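Local coordinates for maltose operon transcriptional repressor (Staphylococcus aureus subsp. aureus Mu50, PDB 3HCW), which probably represses transcription of the maltose operon, its C-terminal fragment having the periplasmic-binding-protein fold that serves effector sensing and dimerisation in LacI-type repressors, at residues 5-10 with 68-73; 132-137 with 193-198; 222-227 with 238-243. All coordinates share one frame; numbering follows the deposited sequence. Where two conformers were deposited one is given.

Contact 1 (5-10 with 68-73); sequences NQTYKI and MVDAFI
The carboxylate of Asp70 is the polar centre of this contact, caught in the turn that the chain makes just before strand 9-13. OD2 takes two bonds from one residue: the backbone N of Thr7, 2.7 Å from Asp70 OD2, comes in on the syn lone pair, whereas the hydroxyl OG1 of Thr7, also 2.7 Å from Asp70 OD2, approaches from well above the carboxylate plane. OD1 receives a weak, bent bond from Tyr8 N. The Thr7 and Asp70 side chains pass alongside one another, running opposite ways. Thr7 OG1 sits over its own backbone, between N and C (chi1 70°), which lets a single residue offer both its N-H and its hydroxyl to one oxygen.

The peptide unit 69-70, just ahead of the Asp70 side chain, is held at both its polar atoms. Asn5 ND2 gives an almost straight bond to Val69 O at 2.8 Å, the acceptor lying in the plane of the Asn5 amide. Asp70 N in turn donates to Lys9 O, 2.8 Å away and in that carbonyl's plane, with an N-H...O angle of 173°. Val69 CG1 packs against Lys9 CB at 3.8 Å. Beyond the polar part, the Ile10 and Ile73 side chains cross at a slant, Ile10 CG2 lying 4.0 Å from Ile73 CG1, and Leu262 and Ile258 of helix 247-263 cover this apolar face; Tyr43 touches both Ile10 and Asp70.

The buried carboxylate is thus gripped by the Thr7 hydroxyl and N-H, with a weak bond from Tyr8 N, and donors of this kind would be expected to favour its ionised form. The aspartate thereby fixes the turn through Thr7 and Tyr8 at the point where the chain enters the parallel part of the mixed sheet.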
loop_
_atom_site.group_PDB
_atom_site.type_symbol
_atom_site.label_atom_id
_atom_site.label_comp_id
_atom_site.label_asym_id
_atom_site.label_seq_id
_atom_site.Cartn_x
_atom_site.Cartn_y
_atom_site.Cartn_z
ATOM N N ASN A 5 25.556 -18.616 -12.798
ATOM C CA ASN A 5 25.452 -17.760 -13.979
ATOM C C ASN A 5 26.208 -16.436 -13.812
ATOM O O ASN A 5 26.784 -16.160 -12.751
ATOM C CB ASN A 5 23.975 -17.513 -14.326
ATOM C CG ASN A 5 23.220 -18.806 -14.671
ATOM O OD1 ASN A 5 23.738 -19.683 -15.364
ATOM N ND2 ASN A 5 21.986 -18.911 -14.196
ATOM N N GLN A 6 26.213 -15.626 -14.864
ATOM C CA GLN A 6 26.930 -14.351 -14.854
ATOM C C GLN A 6 26.040 -13.212 -15.322
ATOM O O GLN A 6 26.448 -12.404 -16.161
ATOM C CB GLN A 6 28.192 -14.436 -15.729
ATOM C CG GLN A 6 29.421 -14.963 -15.011
ATOM C CD GLN A 6 30.313 -13.852 -14.491
ATOM O OE1 GLN A 6 30.231 -13.468 -13.323
ATOM N NE2 GLN A 6 31.167 -13.320 -15.363
ATOM N N THR A 7 24.827 -13.150 -14.773
ATOM C CA THR A 7 23.846 -12.138 -15.173
ATOM C C THR A 7 23.813 -10.890 -14.281
ATOM O O THR A 7 23.215 -9.875 -14.666
ATOM C CB THR A 7 22.415 -12.727 -15.256
ATOM O OG1 THR A 7 21.945 -13.036 -13.938
ATOM C CG2 THR A 7 22.400 -13.979 -16.105
ATOM N N TYR A 8 24.442 -10.975 -13.106
ATOM C CA TYR A 8 24.331 -9.961 -12.023
ATOM C C TYR A 8 22.883 -9.590 -11.712
ATOM O O TYR A 8 22.560 -8.414 -11.521
ATOM C CB TYR A 8 25.167 -8.686 -12.278
ATOM C CG TYR A 8 26.646 -8.907 -12.531
ATOM C CD1 TYR A 8 27.318 -10.023 -12.023
ATOM C CD2 TYR A 8 27.383 -7.974 -13.263
ATOM C CE1 TYR A 8 28.675 -10.220 -12.264
ATOM C CE2 TYR A 8 28.741 -8.161 -13.511
ATOM C CZ TYR A 8 29.381 -9.280 -13.004
ATOM O OH TYR A 8 30.723 -9.465 -13.246
ATOM N N LYS A 9 22.022 -10.608 -11.680
ATOM C CA LYS A 9 20.598 -10.435 -11.399
ATOM C C LYS A 9 20.096 -11.444 -10.370
ATOM O O LYS A 9 20.536 -12.597 -10.349
ATOM C CB LYS A 9 19.775 -10.538 -12.685
ATOM C CG LYS A 9 19.345 -9.192 -13.258
ATOM C CD LYS A 9 18.235 -9.379 -14.273
ATOM C CE LYS A 9 17.458 -8.095 -14.492
ATOM N NZ LYS A 9 16.148 -8.365 -15.149
ATOM N N ILE A 10 19.179 -10.995 -9.513
ATOM C CA ILE A 10 18.582 -11.860 -8.491
ATOM C C ILE A 10 17.085 -12.022 -8.754
ATOM O O ILE A 10 16.365 -11.031 -8.857
ATOM C CB ILE A 10 18.777 -11.300 -7.045
ATOM C CG1 ILE A 10 20.202 -10.761 -6.821
ATOM C CG2 ILE A 10 18.360 -12.350 -5.989
ATOM C CD1 ILE A 10 21.291 -11.814 -6.813
ATOM N N MET A 68 18.562 -16.804 -16.600
ATOM C CA MET A 68 18.258 -15.372 -16.515
ATOM C C MET A 68 18.781 -14.668 -15.266
ATOM O O MET A 68 18.961 -13.451 -15.271
ATOM C CB MET A 68 16.756 -15.128 -16.663
ATOM C CG MET A 68 16.172 -15.552 -18.021
ATOM S SD MET A 68 17.053 -14.909 -19.477
ATOM C CE MET A 68 16.733 -13.155 -19.285
ATOM N N VAL A 69 19.000 -15.424 -14.194
ATOM C CA VAL A 69 19.477 -14.857 -12.926
ATOM C C VAL A 69 20.600 -15.697 -12.336
ATOM O O VAL A 69 20.848 -16.826 -12.780
ATOM C CB VAL A 69 18.340 -14.639 -11.865
ATOM C CG1 VAL A 69 17.422 -13.489 -12.265
ATOM C CG2 VAL A 69 17.543 -15.908 -11.631
ATOM N N ASP A 70 21.290 -15.124 -11.355
ATOM C CA ASP A 70 22.401 -15.799 -10.682
ATOM C C ASP A 70 21.908 -16.550 -9.453
ATOM O O ASP A 70 22.459 -17.585 -9.084
ATOM C CB ASP A 70 23.502 -14.792 -10.304
ATOM C CG ASP A 70 24.136 -14.123 -11.528
ATOM O OD1 ASP A 70 24.944 -13.185 -11.351
ATOM O OD2 ASP A 70 23.826 -14.534 -12.669
ATOM N N ALA A 71 20.852 -16.025 -8.834
ATOM C CA ALA A 71 20.331 -16.581 -7.591
ATOM C C ALA A 71 18.906 -16.129 -7.305
ATOM O O ALA A 71 18.348 -15.275 -8.007
ATOM C CB ALA A 71 21.237 -16.208 -6.437
ATOM N N PHE A 72 18.328 -16.710 -6.258
ATOM C CA PHE A 72 16.941 -16.456 -5.900
ATOM C C PHE A 72 16.780 -16.082 -4.444
ATOM O O PHE A 72 17.616 -16.405 -3.609
ATOM C CB PHE A 72 16.096 -17.688 -6.191
ATOM C CG PHE A 72 15.759 -17.856 -7.631
ATOM C CD1 PHE A 72 14.627 -17.256 -8.154
ATOM C CD2 PHE A 72 16.577 -18.606 -8.471
ATOM C CE1 PHE A 72 14.286 -17.409 -9.501
ATOM C CE2 PHE A 72 16.250 -18.768 -9.811
ATOM C CZ PHE A 72 15.093 -18.172 -10.329
ATOM N N ILE A 73 15.698 -15.386 -4.147
ATOM C CA ILE A 73 15.280 -15.167 -2.775
ATOM C C ILE A 73 13.805 -15.547 -2.750
ATOM O O ILE A 73 12.992 -14.871 -3.387
ATOM C CB ILE A 73 15.477 -13.687 -2.333
ATOM C CG1 ILE A 73 16.956 -13.272 -2.388
ATOM C CG2 ILE A 73 14.921 -13.460 -0.937
ATOM C CD1 ILE A 73 17.207 -11.834 -1.950
#

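Contact 2 (132-137 with 193-198); sequences DELIFI and KQAIIS
Strands 133-137 and 194-198 run parallel in residue-for-residue register, their axes 4.6 Å apart at the closest and inclined by 20°, with Ile197 N bonding to Ile135 O in a nearly perfect line (2.8 Å, 179°). Ile135 N and Ile137 N continue the pattern onto Ala195 O and Ile197 O, whereas the bond from Ala195 N to Glu133 O is weak. At the entrance to the pair Lys193 O accepts from both Asp132 N and Glu133 N, and Lys193 N in turn donates to Asp132 OD1, on the anti lone pair, at 2.9 Å.

On the face of Glu133, Ile135 and Ile137, Glu133 and Gln194 lie side by side. The Gln194 amide brings NE2 to within 2.8 Å of Glu133 OE1, nearly along the C-O axis, although the two flat groups are turned 62° apart. Farther along, Ile135 CD1 rests beside Ile196 CG1 at 4.0 Å, and Ile137 CD1 reaches Ile196 CG2 at 3.6 Å; Leu183 covers Ile135 and Met180 covers Ile137, both from helix 173-187. On the other face, that of Leu134, Phe136, Ala195 and Ile197, Leu134 CD2 meets Ala195 CB. Phe136, its CG anti to the backbone N, sets CE1 3.6 Å from Ile197 CG2, and Ile197 O lies above the ring near its periphery. Phe153 and Ile150 of helix 144-159 pack on this same side.

Parallel strands sandwiched between helices, with mainly apolar side chains on both faces, are characteristic of the Rossmann-like subdomains of the periplasmic-binding-protein fold.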
loop_
_atom_site.group_PDB
_atom_site.type_symbol
_atom_site.label_atom_id
_atom_site.label_comp_id
_atom_site.label_asym_id
_atom_site.label_seq_id
_atom_site.Cartn_x
_atom_site.Cartn_y
_atom_site.Cartn_z
ATOM N N ASP A 132 -11.155 -11.090 28.953
ATOM C CA ASP A 132 -11.705 -12.365 29.368
ATOM C C ASP A 132 -11.534 -13.405 28.273
ATOM O O ASP A 132 -11.130 -14.532 28.548
ATOM C CB ASP A 132 -13.179 -12.209 29.758
ATOM C CG ASP A 132 -13.373 -11.255 30.933
ATOM O OD1 ASP A 132 -14.032 -10.210 30.748
ATOM O OD2 ASP A 132 -12.855 -11.543 32.038
ATOM N N GLU A 133 -11.815 -13.007 27.034
ATOM C CA GLU A 133 -11.830 -13.919 25.901
ATOM C C GLU A 133 -11.029 -13.360 24.716
ATOM O O GLU A 133 -11.042 -12.161 24.466
ATOM C CB GLU A 133 -13.281 -14.210 25.506
ATOM C CG GLU A 133 -13.522 -15.580 24.867
ATOM C CD GLU A 133 -13.790 -15.512 23.366
ATOM O OE1 GLU A 133 -14.687 -14.743 22.946
ATOM O OE2 GLU A 133 -13.118 -16.246 22.607
ATOM N N LEU A 134 -10.326 -14.240 24.004
ATOM C CA LEU A 134 -9.486 -13.851 22.866
ATOM C C LEU A 134 -9.893 -14.552 21.568
ATOM O O LEU A 134 -10.299 -15.717 21.579
ATOM C CB LEU A 134 -8.015 -14.148 23.167
ATOM C CG LEU A 134 -7.361 -13.485 24.384
ATOM C CD1 LEU A 134 -6.126 -14.240 24.835
ATOM C CD2 LEU A 134 -7.023 -12.040 24.082
ATOM N N ILE A 135 -9.780 -13.827 20.455
ATOM C CA ILE A 135 -10.057 -14.358 19.115
ATOM C C ILE A 135 -8.854 -14.091 18.206
ATOM O O ILE A 135 -8.389 -12.951 18.111
ATOM C CB ILE A 135 -11.336 -13.717 18.496
ATOM C CG1 ILE A 135 -12.552 -13.914 19.404
ATOM C CG2 ILE A 135 -11.623 -14.297 17.105
ATOM C CD1 ILE A 135 -13.528 -12.732 19.412
ATOM N N PHE A 136 -8.330 -15.146 17.578
ATOM C CA PHE A 136 -7.312 -15.002 16.541
ATOM C C PHE A 136 -7.921 -15.283 15.175
ATOM O O PHE A 136 -8.542 -16.324 14.965
ATOM C CB PHE A 136 -6.114 -15.937 16.760
ATOM C CG PHE A 136 -4.882 -15.553 15.966
ATOM C CD1 PHE A 136 -3.888 -14.748 16.545
ATOM C CD2 PHE A 136 -4.706 -15.997 14.646
ATOM C CE1 PHE A 136 -2.742 -14.384 15.826
ATOM C CE2 PHE A 136 -3.569 -15.638 13.912
ATOM C CZ PHE A 136 -2.582 -14.830 14.505
ATOM N N ILE A 137 -7.723 -14.353 14.249
ATOM C CA ILE A 137 -8.246 -14.497 12.900
ATOM C C ILE A 137 -7.100 -14.697 11.907
ATOM O O ILE A 137 -6.161 -13.906 11.857
ATOM C CB ILE A 137 -9.157 -13.301 12.509
ATOM C CG1 ILE A 137 -10.259 -13.106 13.556
ATOM C CG2 ILE A 137 -9.761 -13.514 11.128
ATOM C CD1 ILE A 137 -11.300 -12.062 13.195
ATOM N N LYS A 193 -14.987 -8.872 28.341
ATOM C CA LYS A 193 -13.940 -8.073 27.720
ATOM C C LYS A 193 -13.225 -8.897 26.637
ATOM O O LYS A 193 -12.607 -9.929 26.933
ATOM C CB LYS A 193 -12.977 -7.523 28.785
ATOM C CG LYS A 193 -13.695 -6.874 29.987
ATOM C CD LYS A 193 -12.862 -5.801 30.689
ATOM C CE LYS A 193 -11.893 -6.382 31.712
ATOM N NZ LYS A 193 -12.588 -7.005 32.875
ATOM N N GLN A 194 -13.340 -8.463 25.382
ATOM C CA GLN A 194 -12.753 -9.218 24.264
ATOM C C GLN A 194 -11.690 -8.484 23.455
ATOM O O GLN A 194 -11.643 -7.257 23.427
ATOM C CB GLN A 194 -13.841 -9.749 23.336
ATOM C CG GLN A 194 -14.418 -11.075 23.783
ATOM C CD GLN A 194 -15.874 -11.229 23.419
ATOM O OE1 GLN A 194 -16.676 -10.312 23.608
ATOM N NE2 GLN A 194 -16.232 -12.403 22.908
ATOM N N ALA A 195 -10.836 -9.269 22.811
ATOM C CA ALA A 195 -9.825 -8.770 21.892
ATOM C C ALA A 195 -9.804 -9.625 20.632
ATOM O O ALA A 195 -9.909 -10.865 20.698
ATOM C CB ALA A 195 -8.441 -8.754 22.550
ATOM N N ILE A 196 -9.690 -8.953 19.491
ATOM C CA ILE A 196 -9.539 -9.626 18.207
ATOM C C ILE A 196 -8.138 -9.381 17.676
ATOM O O ILE A 196 -7.718 -8.224 17.509
ATOM C CB ILE A 196 -10.583 -9.146 17.169
ATOM C CG1 ILE A 196 -11.995 -9.520 17.615
ATOM C CG2 ILE A 196 -10.266 -9.725 15.777
ATOM C CD1 ILE A 196 -13.099 -8.739 16.911
ATOM N N ILE A 197 -7.413 -10.469 17.425
ATOM C CA ILE A 197 -6.098 -10.381 16.804
ATOM C C ILE A 197 -6.117 -11.001 15.407
ATOM O O ILE A 197 -6.595 -12.125 15.226
ATOM C CB ILE A 197 -4.987 -11.006 17.697
ATOM C CG1 ILE A 197 -4.766 -10.142 18.944
ATOM C CG2 ILE A 197 -3.663 -11.126 16.925
ATOM C CD1 ILE A 197 -4.073 -10.861 20.120
ATOM N N SER A 198 -5.626 -10.245 14.420
ATOM C CA SER A 198 -5.509 -10.740 13.049
ATOM C C SER A 198 -4.067 -11.034 12.706
ATOM O O SER A 198 -3.154 -10.324 13.135
ATOM C CB SER A 198 -6.048 -9.725 12.034
ATOM O OG SER A 198 -7.381 -9.348 12.328
#

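Contact 3 (222-227 with 238-243); sequences VMTATF and PPQTCI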
loop_
_atom_site.group_PDB
_atom_site.type_symbol
_atom_site.label_atom_id
_atom_site.label_comp_id
_atom_site.label_asym_id
_atom_site.label_seq_id
_atom_site.Cartn_x
_atom_site.Cartn_y
_atom_site.Cartn_z
ATOM N N VAL A 222 -14.764 -4.094 21.749
ATOM C CA VAL A 222 -13.641 -5.023 21.626
ATOM C C VAL A 222 -12.346 -4.284 21.341
ATOM O O VAL A 222 -12.340 -3.234 20.705
ATOM C CB VAL A 222 -13.835 -6.107 20.505
ATOM C CG1 VAL A 222 -14.905 -7.090 20.877
ATOM C CG2 VAL A 222 -14.101 -5.472 19.134
ATOM N N MET A 223 -11.244 -4.840 21.830
ATOM C CA MET A 223 -9.915 -4.330 21.529
ATOM C C MET A 223 -9.370 -5.079 20.302
ATOM O O MET A 223 -9.689 -6.257 20.067
ATOM C CB MET A 223 -8.971 -4.505 22.734
ATOM C CG MET A 223 -9.249 -3.590 23.979
ATOM S SD MET A 223 -8.027 -3.784 25.338
ATOM C CE MET A 223 -7.593 -5.498 25.201
ATOM N N THR A 224 -8.568 -4.399 19.495
ATOM C CA THR A 224 -8.042 -5.026 18.280
ATOM C C THR A 224 -6.561 -4.769 18.143
ATOM O O THR A 224 -6.045 -3.762 18.647
ATOM C CB THR A 224 -8.791 -4.587 16.974
ATOM O OG1 THR A 224 -8.655 -3.179 16.778
ATOM C CG2 THR A 224 -10.282 -4.939 17.038
ATOM N N ALA A 225 -5.888 -5.706 17.481
ATOM C CA ALA A 225 -4.467 -5.634 17.211
ATOM C C ALA A 225 -4.109 -6.579 16.060
ATOM O O ALA A 225 -4.876 -7.488 15.734
ATOM C CB ALA A 225 -3.672 -5.989 18.469
ATOM N N THR A 226 -2.943 -6.363 15.455
ATOM C CA THR A 226 -2.496 -7.164 14.321
ATOM C C THR A 226 -0.973 -7.185 14.161
ATOM O O THR A 226 -0.254 -6.738 15.050
ATOM C CB THR A 226 -3.170 -6.696 13.004
ATOM O OG1 THR A 226 -2.807 -7.580 11.931
ATOM C CG2 THR A 226 -2.797 -5.263 12.670
ATOM N N PHE A 227 -0.498 -7.714 13.030
ATOM C CA PHE A 227 0.927 -7.773 12.711
ATOM C C PHE A 227 1.248 -6.970 11.461
ATOM O O PHE A 227 0.367 -6.736 10.634
ATOM C CB PHE A 227 1.385 -9.218 12.501
ATOM C CG PHE A 227 1.202 -10.095 13.700
ATOM C CD1 PHE A 227 2.276 -10.374 14.547
ATOM C CD2 PHE A 227 -0.041 -10.665 13.972
ATOM C CE1 PHE A 227 2.092 -11.205 15.645
ATOM C CE2 PHE A 227 -0.225 -11.495 15.051
ATOM C CZ PHE A 227 0.829 -11.763 15.884
ATOM N N PRO A 238 -10.063 2.409 14.441
ATOM C CA PRO A 238 -9.134 3.395 15.031
ATOM C C PRO A 238 -7.664 2.986 14.820
ATOM O O PRO A 238 -7.416 1.856 14.400
ATOM C CB PRO A 238 -9.471 3.318 16.523
ATOM C CG PRO A 238 -9.799 1.875 16.732
ATOM C CD PRO A 238 -10.528 1.440 15.452
ATOM N N PRO A 239 -6.691 3.901 15.080
ATOM C CA PRO A 239 -5.286 3.489 14.995
ATOM C C PRO A 239 -5.003 2.177 15.718
ATOM O O PRO A 239 -5.479 1.963 16.833
ATOM C CB PRO A 239 -4.554 4.645 15.664
ATOM C CG PRO A 239 -5.361 5.828 15.232
ATOM C CD PRO A 239 -6.793 5.338 15.401
ATOM N N GLN A 240 -4.244 1.305 15.064
ATOM C CA GLN A 240 -4.101 -0.065 15.545
ATOM C C GLN A 240 -2.786 -0.366 16.240
ATOM O O GLN A 240 -1.697 0.004 15.762
ATOM C CB GLN A 240 -4.338 -1.060 14.409
ATOM C CG GLN A 240 -5.763 -0.994 13.839
ATOM C CD GLN A 240 -6.774 -1.579 14.784
ATOM O OE1 GLN A 240 -6.547 -2.639 15.357
ATOM N NE2 GLN A 240 -7.903 -0.897 14.956
ATOM N N THR A 241 -2.918 -1.041 17.378
ATOM C CA THR A 241 -1.805 -1.657 18.065
ATOM C C THR A 241 -1.313 -2.802 17.192
ATOM O O THR A 241 -2.110 -3.611 16.682
ATOM C CB THR A 241 -2.237 -2.133 19.441
ATOM O OG1 THR A 241 -2.528 -0.988 20.257
ATOM C CG2 THR A 241 -1.172 -2.961 20.110
ATOM N N CYS A 242 0.002 -2.836 16.996
ATOM C CA CYS A 242 0.596 -3.848 16.139
ATOM C C CYS A 242 2.063 -4.090 16.387
ATOM O O CYS A 242 2.762 -3.306 17.043
ATOM C CB CYS A 242 0.349 -3.565 14.648
ATOM S SG CYS A 242 0.434 -1.859 14.190
ATOM N N ILE A 243 2.495 -5.244 15.898
ATOM C CA ILE A 243 3.870 -5.658 15.957
ATOM C C ILE A 243 4.552 -5.209 14.670
ATOM O O ILE A 243 4.160 -5.620 13.570
ATOM C CB ILE A 243 3.982 -7.196 16.083
ATOM C CG1 ILE A 243 3.279 -7.705 17.351
ATOM C CG2 ILE A 243 5.439 -7.619 16.058
ATOM C CD1 ILE A 243 3.966 -7.297 18.682
#
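Pro238, preceded by a cis peptide bond, offers its carbonyl to the next polar residue of its own segment: Gln240 NE2 donates to Pro238 O at 2.9 Å from above the carbonyl plane. This bond steadies the Gln240 amide, whose chain bends at chi2 (-72°), and leaves OE1 turned to strand 222-227. There Thr224 OG1 donates to Gln240 OE1 at 2.6 Å, in the carbonyl plane and on a lone pair. His204 of helix 201-213 also bonds to OE1, so this buried oxygen is shared between strand and helix.

Thr241 O accepts from Thr226 N at 3.1 Å and lies 3.4 Å from Ala225 CB, while Thr241 OG1 turns elsewhere, to Thr285 and Arg282. At Cys242 the CA-H points to Thr226 O, and Cys242 CB sits 4.1 Å from Thr226 CG2; the Thr226 hydroxyl is bound to Ser198 O. Ile243 N then donates to Thr226 O at 3.2 Å. The Ile243 side chain runs beside that of Phe227, Ile243 CB 3.9 Å from Phe227 CD1.

The two strands belong to a beta-alpha-beta unit through helix 231-234, whose Thr233 touches Thr226, Gln240 and Cys242. In the sheet, strand 194-198 flanks strand 222-227 and strand 272-280 flanks strand 241-244. Leu122 of helix 115-129 covers Ala225 and Ile243, and Pro238 and Pro239 pack on Tyr212 and Ser209 of the second subunit.

Overall arrangement
The three contacts follow one another along the chain and all reach one mixed sheet, but they occupy two regions of it. Contact 1 joins strands 9-13 and 71-74 near the N-terminal end, its centre about 44 Å from that of contact 2 and about 39 Å from that of contact 3, across the centre of the chain. Contacts 2 and 3 are adjacent, with centres about 11 Å apart: strands 194-198 and 222-227 are neighbours, giving the order 133-139, 194-198, 222-227, 241-244. This separation is consistent with the two-lobed plan of LacI-type effector domains, in which one lobe carries contact 1 and the other carries contacts 2 and 3.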